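PDB 6P74: putative ATP-dependent endonuclease of the OLD family from Thermus scotoductus, which degrades linear or supercoiled double-stranded DNA from 5' to 3' with the help of divalent metal ions, and has a DNA-stimulated ATPase activity. Local coordinates for residues A[24-29]-A[36-41]; A[157-162]-A[257-262]; A[165-170]-A[225-230]; A[289-294]-A[305-310]. One frame throughout, in Å; residues are numbered along the deposited sequence.

Contact 1: residues A[24-29]-A[36-41]; sequences TAIVGP and TILRAI
Ile26 reaches from its strand to the helix with one atom, the methyl CD1, and that methyl serves two partners at once. It meets CG2 of Ile37 at 3.9 Å and CD2 of Leu38, also at 3.9 Å, so two consecutive residues of the helix share a single methyl of the strand. The two approaches differ in character. Ile26 and Ile37 run obliquely across one another, and it is the short branch of Ile37 that touches. Leu38 and Ile26 instead slide past each other in opposite directions: the first bond of the leucine side chain does not aim at the strand, and the approach is made at its far end. In Ile26, CG1 lies anti to the carbonyl carbon (chi1 -51°) and the chain then runs extended (chi2 -171°), which carries CD1 well out from the strand. That length spans a gap in which the CA atoms of Ile26 and Ile37 are 8.9 Å apart. All three residues are buried, and no hydrogen bond passes between segments 24-29 and 36-41. Strand 23-27 leads into the P-loop (Walker A motif) and helix 34-45 starts within it; Gly31 to Thr35 probably bind ATP. Lys34 of that loop gives its NZ to the carbonyl O of Gly28, where the strand has just ended. Strand 323-328 adds to the apolar layer, with Val326 touching both Ile26 and Ile37, and Leu38 also rests on Ile306 and Ser308 of the neighbouring strand 304-308.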
loop_
_atom_site.group_PDB
_atom_site.type_symbol
_atom_site.label_atom_id
_atom_site.label_comp_id
_atom_site.label_asym_id
_atom_site.label_seq_id
_atom_site.Cartn_x
_atom_site.Cartn_y
_atom_site.Cartn_z
ATOM N N THR A 24 -10.499 21.304 -0.251
ATOM C CA THR A 24 -9.177 21.227 -0.861
ATOM C C THR A 24 -9.237 20.137 -1.925
ATOM O O THR A 24 -9.441 18.962 -1.600
ATOM C CB THR A 24 -8.093 20.947 0.178
ATOM O OG1 THR A 24 -8.238 21.843 1.296
ATOM C CG2 THR A 24 -6.733 21.147 -0.433
ATOM N N ALA A 25 -9.087 20.530 -3.199
ATOM C CA ALA A 25 -9.199 19.625 -4.337
ATOM C C ALA A 25 -7.802 19.457 -4.907
ATOM O O ALA A 25 -7.221 20.415 -5.435
ATOM C CB ALA A 25 -10.155 20.164 -5.403
ATOM N N ILE A 26 -7.271 18.245 -4.812
ATOM C CA ILE A 26 -5.884 17.960 -5.147
ATOM C C ILE A 26 -5.859 17.195 -6.462
ATOM O O ILE A 26 -6.422 16.099 -6.555
ATOM C CB ILE A 26 -5.202 17.162 -4.033
ATOM C CG1 ILE A 26 -5.421 17.870 -2.681
ATOM C CG2 ILE A 26 -3.763 16.925 -4.386
ATOM C CD1 ILE A 26 -4.614 17.284 -1.531
ATOM N N VAL A 27 -5.212 17.770 -7.480
ATOM C CA VAL A 27 -5.160 17.181 -8.815
ATOM C C VAL A 27 -3.713 17.098 -9.281
ATOM O O VAL A 27 -2.823 17.776 -8.761
ATOM C CB VAL A 27 -5.989 17.978 -9.835
ATOM C CG1 VAL A 27 -7.312 18.383 -9.236
ATOM C CG2 VAL A 27 -5.207 19.194 -10.284
ATOM N N GLY A 28 -3.490 16.265 -10.292
ATOM C CA GLY A 28 -2.172 16.039 -10.836
ATOM C C GLY A 28 -2.043 14.612 -11.321
ATOM O O GLY A 28 -2.905 13.772 -11.049
ATOM N N PRO A 29 -0.970 14.302 -12.045
ATOM C CA PRO A 29 -0.818 12.954 -12.614
ATOM C C PRO A 29 -0.522 11.894 -11.556
ATOM O O PRO A 29 -0.149 12.166 -10.409
ATOM C CB PRO A 29 0.356 13.107 -13.582
ATOM C CG PRO A 29 0.405 14.581 -13.882
ATOM C CD PRO A 29 0.046 15.225 -12.568
ATOM N N THR A 36 0.151 10.525 -1.986
ATOM C CA THR A 36 1.111 10.569 -0.893
ATOM C C THR A 36 0.838 11.748 0.037
ATOM O O THR A 36 1.025 11.640 1.253
ATOM C CB THR A 36 2.526 10.614 -1.472
ATOM O OG1 THR A 36 2.739 9.446 -2.290
ATOM C CG2 THR A 36 3.575 10.662 -0.367
ATOM N N ILE A 37 0.379 12.879 -0.508
ATOM C CA ILE A 37 -0.090 13.962 0.351
ATOM C C ILE A 37 -1.189 13.458 1.281
ATOM O O ILE A 37 -1.141 13.673 2.498
ATOM C CB ILE A 37 -0.571 15.160 -0.489
ATOM C CG1 ILE A 37 0.625 15.871 -1.135
ATOM C CG2 ILE A 37 -1.390 16.129 0.371
ATOM C CD1 ILE A 37 0.247 16.952 -2.129
ATOM N N LEU A 38 -2.195 12.779 0.727
ATOM C CA LEU A 38 -3.283 12.299 1.570
ATOM C C LEU A 38 -2.783 11.309 2.618
ATOM O O LEU A 38 -3.210 11.367 3.782
ATOM C CB LEU A 38 -4.375 11.661 0.725
ATOM C CG LEU A 38 -5.020 12.569 -0.314
ATOM C CD1 LEU A 38 -6.233 11.877 -0.887
ATOM C CD2 LEU A 38 -5.398 13.896 0.319
ATOM N N ARG A 39 -1.892 10.380 2.231
ATOM C CA ARG A 39 -1.416 9.386 3.196
ATOM C C ARG A 39 -0.631 10.046 4.332
ATOM O O ARG A 39 -0.712 9.609 5.488
ATOM C CB ARG A 39 -0.574 8.320 2.498
ATOM C CG ARG A 39 -1.299 7.614 1.348
ATOM C CD ARG A 39 -2.286 6.529 1.802
ATOM N NE ARG A 39 -1.868 5.206 1.332
ATOM C CZ ARG A 39 -2.127 4.710 0.122
ATOM N NH1 ARG A 39 -2.824 5.412 -0.763
ATOM N NH2 ARG A 39 -1.686 3.501 -0.204
ATOM N N ALA A 40 0.116 11.112 4.026
ATOM C CA ALA A 40 0.867 11.805 5.062
ATOM C C ALA A 40 -0.062 12.389 6.120
ATOM O O ALA A 40 0.230 12.315 7.324
ATOM C CB ALA A 40 1.736 12.901 4.443
ATOM N N ILE A 41 -1.179 12.990 5.696
ATOM C CA ILE A 41 -2.147 13.492 6.666
ATOM C C ILE A 41 -2.666 12.345 7.516
ATOM O O ILE A 41 -2.759 12.449 8.747
ATOM C CB ILE A 41 -3.293 14.237 5.954
ATOM C CG1 ILE A 41 -2.776 15.514 5.282
ATOM C CG2 ILE A 41 -4.428 14.546 6.937
ATOM C CD1 ILE A 41 -3.736 16.112 4.208
#

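Contact 2: residues A[157-162]-A[257-262]; sequences GRLLQP and VGIFEA
Leu159 straddles the methyl of Ala262 with both of its branches. CD1 stands 3.9 Å from CB of Ala262 and CD2 stands 4.1 Å from the same CB, so the alanine fits against the fork of the leucine. The conformation explains this: CG of Leu159 is anti to the backbone N (chi1 -178°), beside the carbonyl carbon, and with chi2 at 64° the two terminal methyls are spread toward the other helix. Ile259, one turn before Ala262, takes a looser part. Its CB does not aim straight at helix 154-166, and its short branch CG2 approaches CD2 of Leu159 at 4.3 Å. The closest pair of CA atoms across the two segments is that of Leu159 and Ile259, 7.6 Å apart. This is a helix-helix contact between two regions of the protein: helix 154-166 opens the dimerization domain, while helix 246-266 belongs to the C-terminal part of the ATPase domain. On the first helix, Pro162 has no amide hydrogen to give to the preceding turn, and the helix is kinked there. Arg158, next to Leu159, turns to the end of the second helix and beyond, where its NH2 forms a salt bridge with Glu268 and a hydrogen bond to the carbonyl O of Lys269. The apolar patch is also part of the subunit interface, because Ile192 of the second subunit packs on Leu159 and Thr195 of the same subunit packs on Ala262.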
loop_
_atom_site.group_PDB
_atom_site.type_symbol
_atom_site.label_atom_id
_atom_site.label_comp_id
_atom_site.label_asym_id
_atom_site.label_seq_id
_atom_site.Cartn_x
_atom_site.Cartn_y
_atom_site.Cartn_z
ATOM N N GLY A 157 -20.014 5.043 11.726
ATOM C CA GLY A 157 -19.975 5.241 13.168
ATOM C C GLY A 157 -20.212 6.682 13.572
ATOM O O GLY A 157 -20.941 6.957 14.530
ATOM N N ARG A 158 -19.603 7.627 12.853
ATOM C CA ARG A 158 -19.841 9.020 13.205
ATOM C C ARG A 158 -21.288 9.408 12.916
ATOM O O ARG A 158 -21.867 10.221 13.647
ATOM C CB ARG A 158 -18.838 9.924 12.477
ATOM C CG ARG A 158 -19.075 11.421 12.625
ATOM C CD ARG A 158 -19.064 11.871 14.090
ATOM N NE ARG A 158 -19.499 13.265 14.253
ATOM C CZ ARG A 158 -20.774 13.666 14.328
ATOM N NH1 ARG A 158 -21.773 12.787 14.247
ATOM N NH2 ARG A 158 -21.057 14.956 14.482
ATOM N N LEU A 159 -21.904 8.798 11.898
ATOM C CA LEU A 159 -23.303 9.102 11.602
ATOM C C LEU A 159 -24.226 8.667 12.739
ATOM O O LEU A 159 -25.161 9.394 13.104
ATOM C CB LEU A 159 -23.725 8.439 10.289
ATOM C CG LEU A 159 -25.160 8.692 9.811
ATOM C CD1 LEU A 159 -25.405 10.161 9.493
ATOM C CD2 LEU A 159 -25.498 7.831 8.591
ATOM N N LEU A 160 -23.979 7.485 13.307
ATOM C CA LEU A 160 -24.839 6.909 14.338
ATOM C C LEU A 160 -24.553 7.423 15.744
ATOM O O LEU A 160 -25.253 7.019 16.673
ATOM C CB LEU A 160 -24.708 5.383 14.346
ATOM C CG LEU A 160 -25.129 4.662 13.064
ATOM C CD1 LEU A 160 -24.684 3.207 13.110
ATOM C CD2 LEU A 160 -26.634 4.766 12.873
ATOM N N GLN A 161 -23.568 8.291 15.942
ATOM C CA GLN A 161 -23.208 8.584 17.323
ATOM C C GLN A 161 -24.316 9.362 18.040
ATOM O O GLN A 161 -24.445 9.234 19.265
ATOM C CB GLN A 161 -21.856 9.309 17.392
ATOM C CG GLN A 161 -21.891 10.821 17.269
ATOM C CD GLN A 161 -20.514 11.457 17.491
ATOM O OE1 GLN A 161 -19.488 10.758 17.585
ATOM N NE2 GLN A 161 -20.489 12.789 17.578
ATOM N N PRO A 162 -25.150 10.148 17.345
ATOM C CA PRO A 162 -26.345 10.675 18.021
ATOM C C PRO A 162 -27.380 9.599 18.302
ATOM O O PRO A 162 -28.169 9.740 19.245
ATOM C CB PRO A 162 -26.870 11.731 17.037
ATOM C CG PRO A 162 -26.394 11.274 15.716
ATOM C CD PRO A 162 -25.032 10.682 15.975
ATOM N N VAL A 257 -22.585 8.170 -0.922
ATOM C CA VAL A 257 -23.268 9.436 -1.173
ATOM C C VAL A 257 -24.466 9.564 -0.252
ATOM O O VAL A 257 -24.702 10.625 0.344
ATOM C CB VAL A 257 -23.666 9.565 -2.658
ATOM C CG1 VAL A 257 -24.378 10.900 -2.921
ATOM C CG2 VAL A 257 -22.436 9.428 -3.571
ATOM N N GLY A 258 -25.220 8.473 -0.083
ATOM C CA GLY A 258 -26.366 8.513 0.810
ATOM C C GLY A 258 -25.970 8.816 2.244
ATOM O O GLY A 258 -26.691 9.518 2.963
ATOM N N ILE A 259 -24.818 8.292 2.688
ATOM C CA ILE A 259 -24.366 8.590 4.046
ATOM C C ILE A 259 -24.094 10.080 4.187
ATOM O O ILE A 259 -24.521 10.718 5.156
ATOM C CB ILE A 259 -23.130 7.748 4.423
ATOM C CG1 ILE A 259 -23.527 6.298 4.721
ATOM C CG2 ILE A 259 -22.444 8.312 5.673
ATOM C CD1 ILE A 259 -22.390 5.347 4.499
ATOM N N PHE A 260 -23.414 10.668 3.204
ATOM C CA PHE A 260 -23.126 12.094 3.284
ATOM C C PHE A 260 -24.384 12.938 3.193
ATOM O O PHE A 260 -24.461 14.006 3.808
ATOM C CB PHE A 260 -22.139 12.485 2.196
ATOM C CG PHE A 260 -20.714 12.270 2.595
ATOM C CD1 PHE A 260 -20.010 13.268 3.256
ATOM C CD2 PHE A 260 -20.079 11.068 2.323
ATOM C CE1 PHE A 260 -18.693 13.074 3.628
ATOM C CE2 PHE A 260 -18.765 10.874 2.693
ATOM C CZ PHE A 260 -18.074 11.875 3.349
ATOM N N GLU A 261 -25.377 12.480 2.436
ATOM C CA GLU A 261 -26.653 13.177 2.415
ATOM C C GLU A 261 -27.351 13.095 3.767
ATOM O O GLU A 261 -28.027 14.052 4.166
ATOM C CB GLU A 261 -27.525 12.618 1.287
ATOM C CG GLU A 261 -28.971 13.131 1.242
ATOM C CD GLU A 261 -29.101 14.643 1.018
ATOM O OE1 GLU A 261 -28.107 15.271 0.609
ATOM O OE2 GLU A 261 -30.209 15.198 1.264
ATOM N N ALA A 262 -27.194 11.986 4.502
ATOM C CA ALA A 262 -27.775 11.953 5.842
ATOM C C ALA A 262 -27.055 12.934 6.775
ATOM O O ALA A 262 -27.702 13.640 7.557
ATOM C CB ALA A 262 -27.743 10.534 6.404
#

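Contact 3: residues A[165-170]-A[225-230]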
loop_
_atom_site.group_PDB
_atom_site.type_symbol
_atom_site.label_atom_id
_atom_site.label_comp_id
_atom_site.label_asym_id
_atom_site.label_seq_id
_atom_site.Cartn_x
_atom_site.Cartn_y
_atom_site.Cartn_z
ATOM N N ARG A 165 -26.268 7.525 21.301
ATOM C CA ARG A 165 -26.443 8.322 22.510
ATOM C C ARG A 165 -27.803 8.060 23.145
ATOM O O ARG A 165 -27.889 7.518 24.250
ATOM C CB ARG A 165 -26.265 9.806 22.174
ATOM C CG ARG A 165 -26.088 10.746 23.362
ATOM C CD ARG A 165 -25.284 11.980 22.931
ATOM N NE ARG A 165 -25.722 12.510 21.633
ATOM C CZ ARG A 165 -24.932 13.143 20.765
ATOM N NH1 ARG A 165 -23.648 13.322 21.041
ATOM N NH2 ARG A 165 -25.419 13.590 19.610
ATOM N N GLU A 166 -28.881 8.419 22.452
ATOM C CA GLU A 166 -30.222 8.303 23.009
ATOM C C GLU A 166 -30.734 6.873 23.053
ATOM O O GLU A 166 -31.907 6.666 23.383
ATOM C CB GLU A 166 -31.200 9.165 22.216
ATOM C CG GLU A 166 -30.874 10.634 22.253
ATOM C CD GLU A 166 -31.421 11.356 21.046
ATOM O OE1 GLU A 166 -32.661 11.379 20.889
ATOM O OE2 GLU A 166 -30.613 11.874 20.242
ATOM N N PHE A 167 -29.898 5.890 22.738
ATOM C CA PHE A 167 -30.323 4.503 22.844
ATOM C C PHE A 167 -30.579 4.136 24.300
ATOM O O PHE A 167 -29.795 4.480 25.189
ATOM C CB PHE A 167 -29.266 3.585 22.252
ATOM C CG PHE A 167 -29.650 2.133 22.254
ATOM C CD1 PHE A 167 -30.823 1.712 21.634
ATOM C CD2 PHE A 167 -28.823 1.182 22.852
ATOM C CE1 PHE A 167 -31.174 0.371 21.626
ATOM C CE2 PHE A 167 -29.162 -0.163 22.837
ATOM C CZ PHE A 167 -30.340 -0.568 22.227
ATOM N N LYS A 168 -31.688 3.419 24.544
ATOM C CA LYS A 168 -32.061 3.073 25.912
ATOM C C LYS A 168 -32.590 1.645 26.067
ATOM O O LYS A 168 -33.084 1.303 27.151
ATOM C CB LYS A 168 -33.097 4.082 26.443
ATOM C CG LYS A 168 -32.548 5.497 26.622
ATOM C CD LYS A 168 -33.576 6.572 26.278
ATOM C CE LYS A 168 -34.754 6.549 27.236
ATOM N NZ LYS A 168 -34.338 6.658 28.666
ATOM N N LEU A 169 -32.486 0.793 25.041
ATOM C CA LEU A 169 -32.972 -0.583 25.098
ATOM C C LEU A 169 -31.835 -1.603 25.101
ATOM O O LEU A 169 -31.983 -2.701 24.558
ATOM C CB LEU A 169 -33.919 -0.860 23.934
ATOM C CG LEU A 169 -35.223 -0.082 24.044
ATOM C CD1 LEU A 169 -36.131 -0.375 22.867
ATOM C CD2 LEU A 169 -35.882 -0.449 25.352
ATOM N N GLN A 170 -30.702 -1.254 25.723
ATOM C CA GLN A 170 -29.533 -2.129 25.696
ATOM C C GLN A 170 -29.841 -3.472 26.338
ATOM O O GLN A 170 -29.419 -4.520 25.833
ATOM C CB GLN A 170 -28.344 -1.469 26.404
ATOM C CG GLN A 170 -27.805 -0.206 25.739
ATOM C CD GLN A 170 -28.558 1.057 26.146
ATOM O OE1 GLN A 170 -29.503 1.006 26.939
ATOM N NE2 GLN A 170 -28.147 2.196 25.596
ATOM N N ALA A 225 -23.408 -4.728 24.258
ATOM C CA ALA A 225 -23.412 -3.494 25.039
ATOM C C ALA A 225 -23.487 -2.264 24.139
ATOM O O ALA A 225 -24.205 -1.304 24.447
ATOM C CB ALA A 225 -22.165 -3.437 25.923
ATOM N N ASN A 226 -22.754 -2.277 23.023
ATOM C CA ASN A 226 -22.676 -1.153 22.090
ATOM C C ASN A 226 -22.998 -1.661 20.688
ATOM O O ASN A 226 -22.097 -1.833 19.853
ATOM C CB ASN A 226 -21.298 -0.493 22.141
ATOM C CG ASN A 226 -21.238 0.795 21.347
ATOM O OD1 ASN A 226 -22.265 1.419 21.069
ATOM N ND2 ASN A 226 -20.030 1.202 20.974
ATOM N N PRO A 227 -24.280 -1.894 20.389
ATOM C CA PRO A 227 -24.629 -2.557 19.118
ATOM C C PRO A 227 -24.420 -1.682 17.890
ATOM O O PRO A 227 -24.035 -2.197 16.830
ATOM C CB PRO A 227 -26.108 -2.917 19.316
ATOM C CG PRO A 227 -26.608 -1.879 20.267
ATOM C CD PRO A 227 -25.467 -1.599 21.209
ATOM N N PHE A 228 -24.654 -0.372 18.006
ATOM C CA PHE A 228 -24.434 0.549 16.901
ATOM C C PHE A 228 -22.970 0.610 16.443
ATOM O O PHE A 228 -22.670 1.322 15.480
ATOM C CB PHE A 228 -24.958 1.929 17.300
ATOM C CG PHE A 228 -26.419 1.925 17.603
ATOM C CD1 PHE A 228 -27.352 1.998 16.579
ATOM C CD2 PHE A 228 -26.869 1.806 18.901
ATOM C CE1 PHE A 228 -28.711 1.973 16.842
ATOM C CE2 PHE A 228 -28.223 1.781 19.172
ATOM C CZ PHE A 228 -29.150 1.867 18.140
ATOM N N ASN A 229 -22.054 -0.115 17.083
ATOM C CA ASN A 229 -20.673 -0.200 16.619
ATOM C C ASN A 229 -20.433 -1.343 15.645
ATOM O O ASN A 229 -19.333 -1.454 15.100
ATOM C CB ASN A 229 -19.713 -0.353 17.802
ATOM C CG ASN A 229 -19.026 0.951 18.163
ATOM O OD1 ASN A 229 -19.515 2.042 17.840
ATOM N ND2 ASN A 229 -17.888 0.846 18.843
ATOM N N SER A 230 -21.418 -2.194 15.420
ATOM C CA SER A 230 -21.323 -3.260 14.436
ATOM C C SER A 230 -22.363 -3.116 13.334
ATOM O O SER A 230 -22.418 -3.962 12.430
ATOM C CB SER A 230 -21.474 -4.623 15.127
ATOM O OG SER A 230 -21.557 -4.468 16.538
#
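Phe167 and Phe228 form a T-shaped (edge-to-face) pair inside the dimerization domain, joining the end of helix 154-166 to a short 3-10 turn, 227-229, in the loop between strands 217-220 and 232-235. Phe167 gives the face and Phe228 the edge. The ring centroids are 5.0 Å apart and the planes stand at 79°. Atom CE2 of Phe228 stands over one face of the Phe167 ring, off its centre, 3.4 Å from CG, near the root of that side chain. Phe167 is set up for this by a CG anti to its backbone N (chi1 -177°), and its other face lies against the backbone N of Leu169. CG of Pro227 comes obliquely to CE2 of Phe167, at 4.0 Å. Leu183 of the second subunit packs on Phe167, and Leu184 of that subunit packs on Pro227, so the cluster also faces the dimer partner. Gln170, partly exposed, lies beside this cluster, where its CG is 4.0 Å from the carbonyl O of Ala225. Its side chain, bent at chi2 (85°), folds back so that NE2 makes a weak hydrogen bond of 2.8 Å to the carbonyl O of Phe167.

Contact 4: residues A[289-294]-A[305-310]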
loop_
_atom_site.group_PDB
_atom_site.type_symbol
_atom_site.label_atom_id
_atom_site.label_comp_id
_atom_site.label_asym_id
_atom_site.label_seq_id
_atom_site.Cartn_x
_atom_site.Cartn_y
_atom_site.Cartn_z
ATOM N N TYR A 289 -24.092 15.370 -8.204
ATOM C CA TYR A 289 -24.868 15.443 -6.973
ATOM C C TYR A 289 -23.949 15.411 -5.744
ATOM O O TYR A 289 -24.076 16.233 -4.837
ATOM C CB TYR A 289 -25.896 14.302 -6.970
ATOM C CG TYR A 289 -26.771 14.264 -5.755
ATOM C CD1 TYR A 289 -26.312 13.705 -4.586
ATOM C CD2 TYR A 289 -28.056 14.783 -5.779
ATOM C CE1 TYR A 289 -27.089 13.667 -3.463
ATOM C CE2 TYR A 289 -28.857 14.747 -4.652
ATOM C CZ TYR A 289 -28.352 14.188 -3.491
ATOM O OH TYR A 289 -29.098 14.133 -2.336
ATOM N N PHE A 290 -22.972 14.503 -5.731
ATOM C CA PHE A 290 -22.051 14.391 -4.604
ATOM C C PHE A 290 -21.234 15.677 -4.418
ATOM O O PHE A 290 -21.128 16.211 -3.303
ATOM C CB PHE A 290 -21.151 13.168 -4.826
ATOM C CG PHE A 290 -20.435 12.680 -3.593
ATOM C CD1 PHE A 290 -20.877 13.031 -2.316
ATOM C CD2 PHE A 290 -19.316 11.866 -3.710
ATOM C CE1 PHE A 290 -20.202 12.583 -1.190
ATOM C CE2 PHE A 290 -18.645 11.405 -2.585
ATOM C CZ PHE A 290 -19.078 11.768 -1.327
ATOM N N TYR A 291 -20.651 16.193 -5.504
ATOM C CA TYR A 291 -19.864 17.419 -5.417
ATOM C C TYR A 291 -20.689 18.574 -4.854
ATOM O O TYR A 291 -20.233 19.301 -3.966
ATOM C CB TYR A 291 -19.299 17.785 -6.790
ATOM C CG TYR A 291 -18.450 19.048 -6.807
ATOM C CD1 TYR A 291 -17.291 19.142 -6.052
ATOM C CD2 TYR A 291 -18.807 20.141 -7.590
ATOM C CE1 TYR A 291 -16.508 20.301 -6.063
ATOM C CE2 TYR A 291 -18.028 21.296 -7.612
ATOM C CZ TYR A 291 -16.880 21.365 -6.850
ATOM O OH TYR A 291 -16.110 22.507 -6.877
ATOM N N ARG A 292 -21.899 18.774 -5.375
ATOM C CA ARG A 292 -22.756 19.835 -4.847
ATOM C C ARG A 292 -23.008 19.646 -3.358
ATOM O O ARG A 292 -23.054 20.616 -2.590
ATOM C CB ARG A 292 -24.076 19.862 -5.604
ATOM C CG ARG A 292 -24.859 21.144 -5.386
ATOM C CD ARG A 292 -26.325 20.867 -5.126
ATOM N NE ARG A 292 -26.511 20.091 -3.902
ATOM C CZ ARG A 292 -26.719 20.626 -2.700
ATOM N NH1 ARG A 292 -26.766 21.952 -2.560
ATOM N NH2 ARG A 292 -26.875 19.832 -1.638
ATOM N N LEU A 293 -23.169 18.393 -2.933
ATOM C CA LEU A 293 -23.402 18.093 -1.531
ATOM C C LEU A 293 -22.173 18.412 -0.690
ATOM O O LEU A 293 -22.291 19.006 0.389
ATOM C CB LEU A 293 -23.799 16.625 -1.401
ATOM C CG LEU A 293 -24.235 16.004 -0.097
ATOM C CD1 LEU A 293 -24.713 14.620 -0.428
ATOM C CD2 LEU A 293 -23.064 15.925 0.823
ATOM N N LEU A 294 -20.990 18.025 -1.168
ATOM C CA LEU A 294 -19.773 18.310 -0.426
ATOM C C LEU A 294 -19.533 19.811 -0.337
ATOM O O LEU A 294 -19.140 20.318 0.723
ATOM C CB LEU A 294 -18.590 17.590 -1.074
ATOM C CG LEU A 294 -18.678 16.068 -0.922
ATOM C CD1 LEU A 294 -17.671 15.359 -1.807
ATOM C CD2 LEU A 294 -18.495 15.643 0.539
ATOM N N ILE A 305 -13.501 19.105 3.634
ATOM C CA ILE A 305 -13.291 17.985 2.711
ATOM C C ILE A 305 -11.966 18.184 1.994
ATOM O O ILE A 305 -11.753 19.208 1.329
ATOM C CB ILE A 305 -14.433 17.846 1.686
ATOM C CG1 ILE A 305 -15.781 17.744 2.383
ATOM C CG2 ILE A 305 -14.234 16.602 0.841
ATOM C CD1 ILE A 305 -15.942 16.442 3.139
ATOM N N ILE A 306 -11.089 17.197 2.102
ATOM C CA ILE A 306 -9.818 17.190 1.402
ATOM C C ILE A 306 -9.808 15.945 0.534
ATOM O O ILE A 306 -10.028 14.841 1.039
ATOM C CB ILE A 306 -8.635 17.180 2.380
ATOM C CG1 ILE A 306 -8.648 18.433 3.257
ATOM C CG2 ILE A 306 -7.302 17.005 1.639
ATOM C CD1 ILE A 306 -7.603 18.375 4.366
ATOM N N TYR A 307 -9.548 16.110 -0.765
ATOM C CA TYR A 307 -9.596 14.936 -1.621
ATOM C C TYR A 307 -8.652 15.057 -2.808
ATOM O O TYR A 307 -8.334 16.156 -3.275
ATOM C CB TYR A 307 -11.020 14.676 -2.104
ATOM C CG TYR A 307 -11.650 15.817 -2.854
ATOM C CD1 TYR A 307 -11.410 15.997 -4.207
ATOM C CD2 TYR A 307 -12.505 16.697 -2.220
ATOM C CE1 TYR A 307 -11.988 17.024 -4.901
ATOM C CE2 TYR A 307 -13.098 17.717 -2.902
ATOM C CZ TYR A 307 -12.839 17.877 -4.250
ATOM O OH TYR A 307 -13.429 18.906 -4.947
ATOM N N SER A 308 -8.172 13.901 -3.257
ATOM C CA SER A 308 -7.605 13.735 -4.585
ATOM C C SER A 308 -8.735 13.405 -5.559
ATOM O O SER A 308 -9.756 12.827 -5.178
ATOM C CB SER A 308 -6.533 12.642 -4.590
ATOM O OG SER A 308 -7.056 11.373 -4.211
ATOM N N THR A 309 -8.568 13.821 -6.815
ATOM C CA THR A 309 -9.583 13.571 -7.830
ATOM C C THR A 309 -8.957 13.531 -9.215
ATOM O O THR A 309 -7.928 14.163 -9.478
ATOM C CB THR A 309 -10.688 14.635 -7.816
ATOM O OG1 THR A 309 -11.790 14.183 -8.599
ATOM C CG2 THR A 309 -10.185 15.936 -8.409
ATOM N N HIS A 310 -9.603 12.770 -10.099
ATOM C CA HIS A 310 -9.314 12.762 -11.527
ATOM C C HIS A 310 -10.461 13.321 -12.342
ATOM O O HIS A 310 -10.400 13.301 -13.577
ATOM C CB HIS A 310 -9.021 11.340 -12.007
ATOM C CG HIS A 310 -7.650 10.860 -11.669
ATOM N ND1 HIS A 310 -6.548 11.167 -12.440
ATOM C CD2 HIS A 310 -7.199 10.089 -10.651
ATOM C CE1 HIS A 310 -5.475 10.611 -11.907
ATOM N NE2 HIS A 310 -5.842 9.950 -10.822
#
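A beta-alpha-beta unit of the ATPase domain, strand 272-276, helix 284-299 and strand 304-308, is closed where the helix lies on the strand that follows it. Two side chains of the helix meet two of the strand. Leu294 and Ile305 cross at about a right angle, with CD2 of the leucine 3.7 Å from CD1 of the isoleucine and 3.9 Å from its CG1. The longer branch of Ile305 thus lies against one methyl of Leu294. These residues also bring the backbones closest, their CA atoms 7.2 Å apart. One turn earlier on the helix, Tyr291 puts the edge of its ring against the hydroxyl of Tyr307: CE1 of Tyr291 is 3.6 Å from OH of Tyr307, and the two side chains again cross nearly perpendicularly. Tyr307 has its CG between the backbone N and the carbonyl carbon (chi1 58°), a less common choice that swings the ring out over the sheet toward the helix. Helix 34-45 covers the strand's other side. The Tyr307 hydroxyl has its polar partner in the carbonyl O of Phe314, to which it is hydrogen-bonded. Across to Tyr291 the oxygen meets ring-edge carbons, and segments 289-294 and 305-310 meet through apolar and ring-edge contact with no hydrogen bond between them.

Contacts 1 and 4 lie near the centre of the chain and share a sheet, because strands 23-27 and 304-308 are neighbours in it; N of Ile26 is 2.8 Å from O of Tyr307. Their helices cover opposite faces of that sheet. Contact 2 stands one layer further out, where helix 246-266 packs on helix 284-299 of contact 4, and it shares helix 154-166 with contact 3, the most remote of the four. Contacts 2 and 3 have touching residues packed on the second subunit. Aliphatic groups alone make contacts 1 and 2, a tyrosine hydroxyl joins them in contact 4, and contact 3 relies on an aromatic pair with more exposed residues beside it.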